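Local atomic coordinates of uncharacterized protein MJ0690 (Methanocaldococcus jannaschii, PDB entry 3K32), a protein that is of unknown function but is predicted to be a subunit of a tRNA methyltransferase and belongs to the HUP clan of alpha/beta proteins. Residues T93-L98 and L105-R110. Residues are numbered along the deposited sequence; the frame is centred on the assembly and turned at random.
Sequences TVLEIL and LADGTR
Asp107 OD2 is held by hydrogen bonds to His91 of helix 84-98 and Tyr134 of the neighbouring strand, and lies 4.3 Å from CD1 of Leu95. The setting is the parallel sheet of a HUP-type alpha/beta fold: helix 84-98 packs on strand 104-106, which runs between strands 8-12 and 133-135. Asp107 OD1 accepts the backbone N-H of Thr109 (N to OD1 3.0 Å, 164°) from above the carboxylate plane, closing an Asx turn just where the strand ends. A short acidic side chain suits this place: one oxygen folds back on the main chain while the other reaches the helix side. No hydrogen bond crosses the contact. Leu105 CD2 rests on the helix end, 3.7 Å from Leu98 C and 4.0 Å from Leu98 CB; leucine is long enough to bring this methyl between Leu95 and Leu98, and apolar, as the buried place requires. Leu98 CB faces the strand, while chi1 of -81°, with CG anti to the carbonyl carbon, carries the rest away. Strand 8-12 adds Leu12 against Leu95. Beyond the turn, arginine's flat guanidinium offers two nitrogens side by side to Gly108 O, which lies near its plane: Arg110 NE at 3.1 Å, nearly in line with the C=O (170°), and NH2 at 3.2 Å.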
loop_
_atom_site.group_PDB
_atom_site.type_symbol
_atom_site.label_atom_id
_atom_site.label_comp_id
_atom_site.label_asym_id
_atom_site.label_seq_id
_atom_site.Cartn_x
_atom_site.Cartn_y
_atom_site.Cartn_z
ATOM N N THR B 93 1.173 4.203 20.211
ATOM C CA THR B 93 0.414 4.142 21.434
ATOM C C THR B 93 -1.061 4.243 21.101
ATOM O O THR B 93 -1.901 3.520 21.650
ATOM C CB THR B 93 0.836 5.276 22.376
ATOM O OG1 THR B 93 2.240 5.163 22.645
ATOM C CG2 THR B 93 0.053 5.220 23.674
ATOM N N VAL B 94 -1.378 5.134 20.179
ATOM C CA VAL B 94 -2.738 5.190 19.678
ATOM C C VAL B 94 -3.201 3.829 19.107
ATOM O O VAL B 94 -4.256 3.317 19.476
ATOM C CB VAL B 94 -2.906 6.334 18.676
ATOM C CG1 VAL B 94 -4.226 6.204 17.934
ATOM C CG2 VAL B 94 -2.792 7.686 19.410
ATOM N N LEU B 95 -2.405 3.216 18.242
ATOM C CA LEU B 95 -2.796 1.910 17.703
ATOM C C LEU B 95 -3.082 0.817 18.761
ATOM O O LEU B 95 -4.098 0.116 18.668
ATOM C CB LEU B 95 -1.810 1.440 16.626
ATOM C CG LEU B 95 -1.926 2.215 15.297
ATOM C CD1 LEU B 95 -0.796 1.882 14.324
ATOM C CD2 LEU B 95 -3.251 1.960 14.633
ATOM N N GLU B 96 -2.215 0.683 19.766
ATOM C CA GLU B 96 -2.426 -0.307 20.839
ATOM C C GLU B 96 -3.758 -0.104 21.537
ATOM O O GLU B 96 -4.486 -1.064 21.794
ATOM C CB GLU B 96 -1.342 -0.239 21.918
ATOM C CG GLU B 96 0.031 -0.628 21.476
ATOM C CD GLU B 96 0.161 -2.102 21.174
ATOM O OE1 GLU B 96 -0.335 -2.928 21.965
ATOM O OE2 GLU B 96 0.775 -2.430 20.140
ATOM N N ILE B 97 -4.049 1.150 21.871
ATOM C CA ILE B 97 -5.293 1.497 22.545
ATOM C C ILE B 97 -6.498 1.225 21.654
ATOM O O ILE B 97 -7.457 0.592 22.074
ATOM C CB ILE B 97 -5.304 2.980 22.979
ATOM C CG1 ILE B 97 -4.189 3.255 24.001
ATOM C CG2 ILE B 97 -6.661 3.356 23.551
ATOM C CD1 ILE B 97 -4.092 4.714 24.430
ATOM N N LEU B 98 -6.444 1.708 20.424
ATOM C CA LEU B 98 -7.564 1.557 19.508
ATOM C C LEU B 98 -7.784 0.102 19.122
ATOM O O LEU B 98 -8.906 -0.313 18.856
ATOM C CB LEU B 98 -7.367 2.435 18.270
ATOM C CG LEU B 98 -7.745 3.912 18.454
ATOM C CD1 LEU B 98 -9.175 4.020 18.872
ATOM C CD2 LEU B 98 -6.891 4.568 19.518
ATOM N N LEU B 105 -8.504 -1.772 11.771
ATOM C CA LEU B 105 -7.929 -0.447 11.920
ATOM C C LEU B 105 -7.171 -0.076 10.681
ATOM O O LEU B 105 -6.386 -0.873 10.166
ATOM C CB LEU B 105 -6.961 -0.420 13.096
ATOM C CG LEU B 105 -7.423 0.287 14.365
ATOM C CD1 LEU B 105 -8.936 0.325 14.405
ATOM C CD2 LEU B 105 -6.870 -0.432 15.579
ATOM N N ALA B 106 -7.397 1.143 10.211
ATOM C CA ALA B 106 -6.675 1.666 9.064
ATOM C C ALA B 106 -6.095 3.035 9.398
ATOM O O ALA B 106 -6.628 3.738 10.268
ATOM C CB ALA B 106 -7.595 1.762 7.857
ATOM N N ASP B 107 -5.015 3.413 8.706
ATOM C CA ASP B 107 -4.498 4.771 8.820
ATOM C C ASP B 107 -3.924 5.239 7.491
ATOM O O ASP B 107 -4.097 4.574 6.477
ATOM C CB ASP B 107 -3.460 4.869 9.933
ATOM C CG ASP B 107 -2.167 4.140 9.593
ATOM O OD1 ASP B 107 -1.890 3.940 8.390
ATOM O OD2 ASP B 107 -1.428 3.768 10.533
ATOM N N GLY B 108 -3.223 6.373 7.511
ATOM C CA GLY B 108 -2.792 7.053 6.296
ATOM C C GLY B 108 -1.298 7.023 6.056
ATOM O O GLY B 108 -0.752 7.847 5.307
ATOM N N THR B 109 -0.636 6.068 6.698
ATOM C CA THR B 109 0.783 5.806 6.486
ATOM C C THR B 109 1.099 5.445 5.032
ATOM O O THR B 109 0.331 4.755 4.358
ATOM C CB THR B 109 1.259 4.686 7.397
ATOM O OG1 THR B 109 1.046 5.085 8.754
ATOM C CG2 THR B 109 2.755 4.463 7.184
ATOM N N ARG B 110 2.235 5.913 4.545
ATOM C CA ARG B 110 2.504 5.803 3.124
ATOM C C ARG B 110 3.967 5.458 2.856
ATOM O O ARG B 110 4.820 5.641 3.718
ATOM C CB ARG B 110 2.099 7.102 2.435
ATOM C CG ARG B 110 2.834 8.315 2.975
ATOM C CD ARG B 110 2.094 9.630 2.717
ATOM N NE ARG B 110 1.071 9.835 3.729
ATOM C CZ ARG B 110 0.943 10.931 4.465
ATOM N NH1 ARG B 110 1.764 11.949 4.286
ATOM N NH2 ARG B 110 -0.023 11.007 5.371
#